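D-isomer specific 2-hydroxyacid dehydrogenase family protein (Desulfovibrio vulgaris, PDB 5TX7) catalyses the NAD-dependent oxidoreduction of D-2-hydroxyacids, as a D-isomer specific 2-hydroxyacid dehydrogenase. Local coordinates at the interface of chains A and B. Coordinates in Å, arbitrary orientation; residue numbers count along the deposited sequence, not the author numbering. Chains: chain A/B, D-isomer specific 2-hydroxyacid dehydrogenase family protein.

Contact 1: the interface of chains A and B. Residues chain A 116, 118, 121, 138-139, 143; chain B 106, 284, 287-288, 290.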
loop_
_atom_site.group_PDB
_atom_site.type_symbol
_atom_site.label_atom_id
_atom_site.label_comp_id
_atom_site.label_asym_id
_atom_site.label_seq_id
_atom_site.Cartn_x
_atom_site.Cartn_y
_atom_site.Cartn_z
ATOM N N ARG A 116 -5.775 -0.287 -6.771
ATOM C CA ARG A 116 -6.474 1.002 -6.544
ATOM C C ARG A 116 -5.976 2.139 -7.436
ATOM O O ARG A 116 -6.731 3.074 -7.707
ATOM C CB ARG A 116 -6.305 1.416 -5.082
ATOM C CG ARG A 116 -6.533 0.308 -4.053
ATOM C CD ARG A 116 -7.915 -0.298 -4.176
ATOM N NE ARG A 116 -8.966 0.635 -3.741
ATOM C CZ ARG A 116 -9.766 0.494 -2.687
ATOM N NH1 ARG A 116 -9.686 -0.564 -1.871
ATOM N NH2 ARG A 116 -10.664 1.444 -2.446
ATOM N N THR A 118 -3.852 4.632 -6.847
ATOM C CA THR A 118 -4.051 5.896 -6.111
ATOM C C THR A 118 -3.339 7.038 -6.774
ATOM O O THR A 118 -3.885 8.126 -6.872
ATOM C CB THR A 118 -3.581 5.854 -4.659
ATOM O OG1 THR A 118 -2.214 5.453 -4.617
ATOM C CG2 THR A 118 -4.459 4.904 -3.846
ATOM N N HIS A 121 -5.178 8.355 -9.931
ATOM C CA HIS A 121 -6.308 9.222 -9.579
ATOM C C HIS A 121 -5.901 10.573 -8.988
ATOM O O HIS A 121 -6.599 11.578 -9.188
ATOM C CB HIS A 121 -7.268 8.508 -8.644
ATOM C CG HIS A 121 -7.960 7.363 -9.293
ATOM N ND1 HIS A 121 -7.488 6.077 -9.202
ATOM C CD2 HIS A 121 -9.066 7.304 -10.072
ATOM C CE1 HIS A 121 -8.278 5.271 -9.878
ATOM N NE2 HIS A 121 -9.244 5.987 -10.415
ATOM N N PHE A 138 -15.396 9.620 -8.817
ATOM C CA PHE A 138 -15.129 8.909 -10.073
ATOM C C PHE A 138 -13.955 7.940 -9.904
ATOM O O PHE A 138 -13.234 7.994 -8.910
ATOM C CB PHE A 138 -14.842 9.893 -11.227
ATOM C CG PHE A 138 -13.469 10.508 -11.172
ATOM C CD1 PHE A 138 -13.215 11.625 -10.375
ATOM C CD2 PHE A 138 -12.415 9.944 -11.886
ATOM C CE1 PHE A 138 -11.945 12.165 -10.298
ATOM C CE2 PHE A 138 -11.143 10.473 -11.797
ATOM C CZ PHE A 138 -10.907 11.590 -11.008
ATOM N N TRP A 139 -13.772 7.071 -10.896
ATOM C CA TRP A 139 -12.587 6.222 -10.986
ATOM C C TRP A 139 -12.365 5.835 -12.448
ATOM O O TRP A 139 -13.295 5.436 -13.133
ATOM C CB TRP A 139 -12.655 4.992 -10.043
ATOM C CG TRP A 139 -13.866 4.101 -10.182
ATOM C CD1 TRP A 139 -14.017 3.027 -11.026
ATOM C CD2 TRP A 139 -15.080 4.185 -9.428
ATOM N NE1 TRP A 139 -15.261 2.455 -10.852
ATOM C CE2 TRP A 139 -15.933 3.150 -9.882
ATOM C CE3 TRP A 139 -15.537 5.044 -8.417
ATOM C CZ2 TRP A 139 -17.213 2.953 -9.358
ATOM C CZ3 TRP A 139 -16.807 4.858 -7.906
ATOM C CH2 TRP A 139 -17.629 3.813 -8.372
ATOM N N GLN A 143 -11.707 -0.212 -8.735
ATOM C CA GLN A 143 -11.101 -0.383 -7.420
ATOM C C GLN A 143 -11.256 -1.822 -6.989
ATOM O O GLN A 143 -12.379 -2.326 -6.966
ATOM C CB GLN A 143 -11.764 0.565 -6.415
ATOM C CG GLN A 143 -11.570 2.046 -6.722
ATOM C CD GLN A 143 -10.103 2.431 -6.739
ATOM O OE1 GLN A 143 -9.476 2.647 -5.689
ATOM N NE2 GLN A 143 -9.534 2.490 -7.936
ATOM N N HIS B 106 -7.896 0.923 1.388
ATOM C CA HIS B 106 -7.547 2.209 0.773
ATOM C C HIS B 106 -6.631 3.073 1.654
ATOM O O HIS B 106 -5.767 3.784 1.137
ATOM C CB HIS B 106 -8.803 2.997 0.360
ATOM C CG HIS B 106 -8.515 4.078 -0.633
ATOM N ND1 HIS B 106 -8.085 3.806 -1.910
ATOM C CD2 HIS B 106 -8.565 5.427 -0.525
ATOM C CE1 HIS B 106 -7.895 4.942 -2.554
ATOM N NE2 HIS B 106 -8.172 5.940 -1.735
ATOM N N THR B 284 -7.296 11.240 -3.587
ATOM C CA THR B 284 -8.132 10.385 -4.446
ATOM C C THR B 284 -9.591 10.884 -4.365
ATOM O O THR B 284 -9.984 11.422 -3.324
ATOM C CB THR B 284 -8.007 8.897 -4.046
ATOM O OG1 THR B 284 -8.188 8.758 -2.640
ATOM C CG2 THR B 284 -6.639 8.364 -4.416
ATOM N N LEU B 287 -13.363 7.675 -3.371
ATOM C CA LEU B 287 -13.596 6.356 -3.941
ATOM C C LEU B 287 -13.122 5.218 -3.035
ATOM O O LEU B 287 -13.025 4.070 -3.487
ATOM C CB LEU B 287 -12.911 6.270 -5.327
ATOM C CG LEU B 287 -11.388 6.530 -5.433
ATOM C CD1 LEU B 287 -10.553 5.514 -4.678
ATOM C CD2 LEU B 287 -10.912 6.524 -6.870
ATOM N N ALA B 288 -12.824 5.513 -1.770
ATOM C CA ALA B 288 -12.305 4.490 -0.860
ATOM C C ALA B 288 -13.306 3.350 -0.665
ATOM O O ALA B 288 -12.943 2.177 -0.579
ATOM C CB ALA B 288 -11.960 5.102 0.487
ATOM N N ALA B 290 -15.423 2.167 -2.742
ATOM C CA ALA B 290 -15.991 1.792 -4.026
ATOM C C ALA B 290 -15.383 0.565 -4.730
ATOM O O ALA B 290 -15.454 0.476 -5.954
ATOM C CB ALA B 290 -15.918 3.002 -4.945
HETATM O O HOH W 1 -14.665 0.616 -8.518
#
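B:Leu287 pushes its branched end between A:His121 and A:Gln143, each methyl meeting a different flat group. This patch of the two-fold symmetric interface between identical chains sets B loop 284-290 against A helix 100-116, the start of A helix 118-126 and A segment 138-143. CD2 stands over the centre of the A:His121 imidazole, 3.8 Å from the ring centroid, a CH-pi contact. The other methyl, CD1, lies 3.7 Å from the amide carbon CD of A:Gln143, and the two side chains run at about a right angle. Beside them B:Ala290 CB touches the six-membered ring of A:Trp139 at CZ3, 3.6 Å away. The polar link is A:Arg116, whose NH2 donates to the backbone oxygen of B:Ala288 at 3.0 Å; the acceptor lies in the guanidinium plane, while the donor is tilted from the carbonyl plane. B:His106 crosses the guanidinium at a slant, the planes 35° apart, its CE1 against CG2 of A:Thr118. Water 1 ties the backbone N of A:Gln143 to the backbone O of B:Ala290.

In the second shell, A:Gln143 and A:Arg116 bond twice, which should fix both flat groups. Amide NE2 donates to A:Arg116 O at 2.9 Å, and the arginine chain, bent at chi2 (-58°) and chi3, brings NE to OE1 from above the carbonyl plane, off the lone pairs. On the partner, B:His106 NE2 and B:Thr284 OG1 share a nearly straight hydrogen bond (170°) of 3.0 Å.

Contact 2: the interface of chains A and B. Residues chain A 102, 105-106, 109, 287-288, 290-291; chain B 112, 116, 144-145.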
loop_
_atom_site.group_PDB
_atom_site.type_symbol
_atom_site.label_atom_id
_atom_site.label_comp_id
_atom_site.label_asym_id
_atom_site.label_seq_id
_atom_site.Cartn_x
_atom_site.Cartn_y
_atom_site.Cartn_z
ATOM N N SER A 102 11.093 -4.297 4.616
ATOM C CA SER A 102 11.159 -3.382 3.485
ATOM C C SER A 102 10.610 -4.067 2.237
ATOM O O SER A 102 9.736 -3.520 1.561
ATOM C CB SER A 102 12.591 -2.921 3.249
ATOM O OG SER A 102 12.638 -1.803 2.372
ATOM N N GLN A 105 6.718 -5.254 2.479
ATOM C CA GLN A 105 5.894 -4.070 2.280
ATOM C C GLN A 105 5.914 -3.519 0.854
ATOM O O GLN A 105 4.908 -2.951 0.409
ATOM C CB GLN A 105 6.276 -2.974 3.272
ATOM C CG GLN A 105 5.885 -3.391 4.682
ATOM C CD GLN A 105 6.259 -2.403 5.746
ATOM O OE1 GLN A 105 6.363 -1.193 5.502
ATOM N NE2 GLN A 105 6.465 -2.909 6.951
ATOM N N HIS A 106 7.035 -3.667 0.141
ATOM C CA HIS A 106 7.074 -3.233 -1.265
ATOM C C HIS A 106 6.175 -4.103 -2.184
ATOM O O HIS A 106 5.579 -3.595 -3.146
ATOM C CB HIS A 106 8.513 -3.183 -1.810
ATOM C CG HIS A 106 8.643 -2.377 -3.059
ATOM N ND1 HIS A 106 8.397 -1.022 -3.096
ATOM C CD2 HIS A 106 8.974 -2.733 -4.322
ATOM C CE1 HIS A 106 8.570 -0.578 -4.330
ATOM N NE2 HIS A 106 8.943 -1.592 -5.090
ATOM N N ALA A 109 2.949 -2.437 -1.688
ATOM C CA ALA A 109 2.930 -1.137 -2.346
ATOM C C ALA A 109 2.698 -1.313 -3.860
ATOM O O ALA A 109 1.883 -0.611 -4.450
ATOM C CB ALA A 109 4.215 -0.381 -2.092
ATOM N N LEU A 287 14.605 -1.025 -5.711
ATOM C CA LEU A 287 14.615 -0.270 -4.469
ATOM C C LEU A 287 13.756 -0.901 -3.361
ATOM O O LEU A 287 13.480 -0.259 -2.359
ATOM C CB LEU A 287 14.160 1.180 -4.760
ATOM C CG LEU A 287 12.793 1.440 -5.392
ATOM C CD1 LEU A 287 11.647 1.003 -4.503
ATOM C CD2 LEU A 287 12.610 2.907 -5.729
ATOM N N ALA A 288 13.338 -2.143 -3.531
ATOM C CA ALA A 288 12.444 -2.787 -2.552
ATOM C C ALA A 288 13.140 -2.924 -1.192
ATOM O O ALA A 288 12.514 -2.772 -0.146
ATOM C CB ALA A 288 11.995 -4.145 -3.052
ATOM N N ALA A 290 15.220 -0.923 0.182
ATOM C CA ALA A 290 15.886 0.352 0.486
ATOM C C ALA A 290 15.160 1.313 1.412
ATOM O O ALA A 290 15.414 2.522 1.344
ATOM C CB ALA A 290 16.203 1.049 -0.816
ATOM N N SER A 291 14.286 0.826 2.296
ATOM C CA SER A 291 13.652 1.730 3.254
ATOM C C SER A 291 14.715 2.309 4.199
ATOM O O SER A 291 15.746 1.669 4.449
ATOM C CB SER A 291 12.585 1.034 4.082
ATOM O OG SER A 291 13.189 0.171 5.040
ATOM N N LEU B 112 1.041 3.482 1.647
ATOM C CA LEU B 112 2.183 2.829 1.006
ATOM C C LEU B 112 2.625 3.551 -0.274
ATOM O O LEU B 112 3.791 3.523 -0.634
ATOM C CB LEU B 112 1.896 1.356 0.694
ATOM C CG LEU B 112 1.856 0.448 1.919
ATOM C CD1 LEU B 112 1.328 -0.922 1.570
ATOM C CD2 LEU B 112 3.206 0.305 2.572
ATOM N N ARG B 116 6.422 4.597 -0.540
ATOM C CA ARG B 116 7.223 4.059 -1.628
ATOM C C ARG B 116 7.130 4.837 -2.968
ATOM O O ARG B 116 8.087 4.861 -3.714
ATOM C CB ARG B 116 6.895 2.590 -1.870
ATOM C CG ARG B 116 6.715 1.734 -0.622
ATOM C CD ARG B 116 7.904 1.718 0.310
ATOM N NE ARG B 116 9.111 1.103 -0.245
ATOM C CZ ARG B 116 9.652 -0.064 0.123
ATOM N NH1 ARG B 116 9.095 -0.853 1.041
ATOM N NH2 ARG B 116 10.790 -0.463 -0.447
ATOM N N GLU B 144 10.126 4.452 2.763
ATOM C CA GLU B 144 9.774 4.434 4.159
ATOM C C GLU B 144 9.048 3.123 4.488
ATOM O O GLU B 144 8.199 2.638 3.737
ATOM C CB GLU B 144 8.926 5.665 4.488
ATOM C CG GLU B 144 9.136 6.261 5.885
ATOM C CD GLU B 144 10.537 6.842 6.141
ATOM O OE1 GLU B 144 11.001 6.725 7.300
ATOM O OE2 GLU B 144 11.174 7.423 5.224
ATOM N N GLU B 145 9.448 2.537 5.598
ATOM C CA GLU B 145 8.935 1.274 6.102
ATOM C C GLU B 145 7.973 1.646 7.226
ATOM O O GLU B 145 8.236 2.591 7.988
ATOM C CB GLU B 145 10.111 0.506 6.708
ATOM C CG GLU B 145 10.079 -0.974 6.552
ATOM C CD GLU B 145 11.240 -1.627 7.254
ATOM O OE1 GLU B 145 12.335 -1.745 6.652
ATOM O OE2 GLU B 145 11.011 -2.058 8.404
HETATM O O HOH W 2 7.022 0.219 3.030
HETATM O O HOH W 3 13.331 -4.224 6.395
#
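Direct hydrogen bonds radiate from the guanidinium of B:Arg116, which presents its edge to backbone carbonyls of chain A; the side chain, bent at chi2 (-58°) and chi3, turns the group back toward them. NH1 donates to A:Ser102 O at 2.8 Å, with the acceptor 11° out of the guanidinium plane. NH2 goes to A:Ala288 O, approaching from above the carbonyl plane, with a weak bond to A:Leu287 O. The A:Ala288 oxygen also accepts from A:Ser102 OG at 2.7 Å, so two donors hold it, and the serine hydroxyl positions part of the arginine's socket. Farther along, A:Ser291 OG donates to the carboxylate OE1 of B:Glu145 at 2.6 Å, on the anti side and 30° out of plane.

Two waters extend the network. Water 2 joins A:Gln105 OE1, B:Arg116 NH1 and B:Glu144 O; water 3 joins A:Ser102 N to B:Glu145 OE1.

Among the packing contacts, A:Ala109 CB rests 3.6 Å from B:Arg116 CG and also faces B:Leu112. A:His106 ND1 lies 3.4 Å above one face of the guanidinium, towards its rim.

In the fold, helix 100-116 of each chain meets its counterpart, the last turn of B beside the first turns of A; the A loop leading to helix 292-310 and B loop 144-145 flank them.

Contact 3: the interface of chains A and B. Residues chain A 52-53, 267, 285-286, 289; chain B 130, 136-137.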
loop_
_atom_site.group_PDB
_atom_site.type_symbol
_atom_site.label_atom_id
_atom_site.label_comp_id
_atom_site.label_asym_id
_atom_site.label_seq_id
_atom_site.Cartn_x
_atom_site.Cartn_y
_atom_site.Cartn_z
ATOM N N ASN A 52 28.898 -2.655 -1.704
ATOM C CA ASN A 52 27.549 -3.102 -1.985
ATOM C C ASN A 52 27.600 -3.860 -3.313
ATOM O O ASN A 52 27.441 -5.067 -3.340
ATOM C CB ASN A 52 26.578 -1.906 -2.014
ATOM C CG ASN A 52 25.121 -2.324 -1.961
ATOM O OD1 ASN A 52 24.759 -3.426 -2.362
ATOM N ND2 ASN A 52 24.276 -1.431 -1.452
ATOM N N LYS A 53 27.849 -3.145 -4.401
ATOM C CA LYS A 53 27.889 -3.738 -5.738
ATOM C C LYS A 53 29.207 -3.501 -6.473
ATOM O O LYS A 53 29.304 -3.825 -7.652
ATOM C CB LYS A 53 26.719 -3.199 -6.592
ATOM C CG LYS A 53 25.335 -3.518 -6.072
ATOM C CD LYS A 53 25.036 -5.011 -6.052
ATOM C CE LYS A 53 23.626 -5.296 -5.529
ATOM N NZ LYS A 53 23.571 -5.357 -4.038
ATOM N N GLU A 267 19.376 -4.593 -16.003
ATOM C CA GLU A 267 19.231 -3.350 -15.243
ATOM C C GLU A 267 20.454 -2.445 -15.484
ATOM O O GLU A 267 21.568 -2.847 -15.175
ATOM C CB GLU A 267 19.099 -3.666 -13.755
ATOM C CG GLU A 267 17.847 -4.461 -13.362
ATOM C CD GLU A 267 17.863 -4.933 -11.901
ATOM O OE1 GLU A 267 18.522 -4.280 -11.075
ATOM O OE2 GLU A 267 17.218 -5.960 -11.564
ATOM N N PRO A 285 12.835 0.851 -9.653
ATOM C CA PRO A 285 14.242 0.632 -9.973
ATOM C C PRO A 285 15.057 -0.064 -8.870
ATOM O O PRO A 285 15.950 0.550 -8.276
ATOM C CB PRO A 285 14.740 2.061 -10.221
ATOM C CG PRO A 285 13.958 2.854 -9.252
ATOM C CD PRO A 285 12.587 2.266 -9.318
ATOM N N HIS A 286 14.747 -1.332 -8.596
ATOM C CA HIS A 286 15.498 -2.151 -7.656
ATOM C C HIS A 286 15.705 -1.458 -6.311
ATOM O O HIS A 286 16.827 -1.331 -5.833
ATOM C CB HIS A 286 16.824 -2.557 -8.294
ATOM C CG HIS A 286 17.436 -3.780 -7.697
ATOM N ND1 HIS A 286 18.442 -4.484 -8.329
ATOM C CD2 HIS A 286 17.199 -4.421 -6.528
ATOM C CE1 HIS A 286 18.806 -5.501 -7.565
ATOM N NE2 HIS A 286 18.056 -5.496 -6.476
ATOM N N TRP A 289 14.441 -3.211 -1.243
ATOM C CA TRP A 289 15.344 -3.338 -0.073
ATOM C C TRP A 289 15.625 -2.071 0.712
ATOM O O TRP A 289 16.248 -2.135 1.780
ATOM C CB TRP A 289 16.719 -3.851 -0.548
ATOM C CG TRP A 289 17.428 -2.838 -1.437
ATOM C CD1 TRP A 289 17.221 -2.634 -2.772
ATOM C CD2 TRP A 289 18.408 -1.866 -1.032
ATOM N NE1 TRP A 289 18.018 -1.608 -3.221
ATOM C CE2 TRP A 289 18.751 -1.115 -2.176
ATOM C CE3 TRP A 289 19.036 -1.566 0.187
ATOM C CZ2 TRP A 289 19.705 -0.094 -2.150
ATOM C CZ3 TRP A 289 19.975 -0.534 0.221
ATOM C CH2 TRP A 289 20.299 0.198 -0.944
ATOM N N TRP B 130 16.562 5.573 -14.934
ATOM C CA TRP B 130 17.387 4.441 -14.505
ATOM C C TRP B 130 18.707 4.396 -15.292
ATOM O O TRP B 130 19.769 4.178 -14.701
ATOM C CB TRP B 130 16.611 3.103 -14.625
ATOM C CG TRP B 130 17.055 2.002 -13.673
ATOM C CD1 TRP B 130 18.214 1.953 -12.941
ATOM C CD2 TRP B 130 16.359 0.776 -13.389
ATOM N NE1 TRP B 130 18.270 0.795 -12.220
ATOM C CE2 TRP B 130 17.150 0.049 -12.473
ATOM C CE3 TRP B 130 15.136 0.229 -13.812
ATOM C CZ2 TRP B 130 16.765 -1.196 -11.966
ATOM C CZ3 TRP B 130 14.757 -1.020 -13.321
ATOM C CH2 TRP B 130 15.576 -1.716 -12.400
ATOM N N TRP B 136 23.347 1.706 -9.837
ATOM C CA TRP B 136 22.490 0.516 -10.133
ATOM C C TRP B 136 20.996 0.605 -9.744
ATOM O O TRP B 136 20.149 -0.073 -10.321
ATOM C CB TRP B 136 23.112 -0.748 -9.488
ATOM C CG TRP B 136 23.258 -0.675 -7.973
ATOM C CD1 TRP B 136 24.270 -0.076 -7.279
ATOM C CD2 TRP B 136 22.378 -1.231 -6.994
ATOM N NE1 TRP B 136 24.058 -0.191 -5.936
ATOM C CE2 TRP B 136 22.916 -0.908 -5.722
ATOM C CE3 TRP B 136 21.194 -1.976 -7.059
ATOM C CZ2 TRP B 136 22.318 -1.312 -4.518
ATOM C CZ3 TRP B 136 20.587 -2.382 -5.841
ATOM C CH2 TRP B 136 21.155 -2.042 -4.595
ATOM N N CYS B 137 20.686 1.412 -8.752
ATOM C CA CYS B 137 19.319 1.732 -8.383
ATOM C C CYS B 137 19.215 3.221 -8.100
ATOM O O CYS B 137 20.220 3.927 -8.090
ATOM C CB CYS B 137 18.924 0.957 -7.133
ATOM S SG CYS B 137 19.915 1.395 -5.705
HETATM O O HOH W 4 20.757 -2.796 -10.889
#
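The His-Glu pair of the D-2-hydroxyacid dehydrogenase active site, A:His286 and A:Glu267, borders this contact, where the loop following helix 129-132 of chain B enters beside it. Imidazole ND1 donates to A:Glu267 OE1 at 2.8 Å, on the carboxylate's syn lone pair; in this family the histidine is the catalytic acid-base. B:Trp136 has CG between its backbone N and carbonyl carbon (chi1 60°), the setting that swings the indole to A:His286, A:Trp289 and A:Lys53. Its CZ3 edge points at the middle of the imidazole face, the planes 83° apart, an edge-to-face contact with centroids 5.1 Å apart. The same indole meets A:Trp289 tip to tip, CH2 to CZ2 at 3.4 Å, while A:Lys53 CG sits over its five-membered ring, 3.6 Å from the centroid. On the opposite indole face lies the SG of B:Cys137, its own neighbour in sequence.

B:Trp130 offers its face to A:Pro285, with CA 3.6 Å from the centroid of the six-membered ring and CB over the five-membered one. Its NE1 donates to B:Trp136 O at 2.8 Å, from 50° above the carbonyl plane, tying the tryptophan of helix 129-132 to the loop tryptophan. Direct contacts between the chains here are all packing ones; water 4 supplies the polar link, bridging A:Glu267 OE1, 2.7 Å away, to B:Trp136 O.

Contacts 2 and 3 are neighbours, their C-alpha centres about 14 Å apart, whereas contact 1 lies about 21 Å from contact 2 and 31 Å from contact 3. The two-fold symmetry exchanges roles: A:Arg116 and B:His106 of contact 1 become B:Arg116 and A:His106 in contact 2, both from helix 100-116. Loop 284-291 serves contact 1 from chain B and contacts 2 and 3 from chain A, whose copy carries the catalytic histidine of contact 3, so dimer packing probably helps to shape the active site. These reciprocal contacts are consistent with a dimer, though the structure alone does not show that it is the functional form.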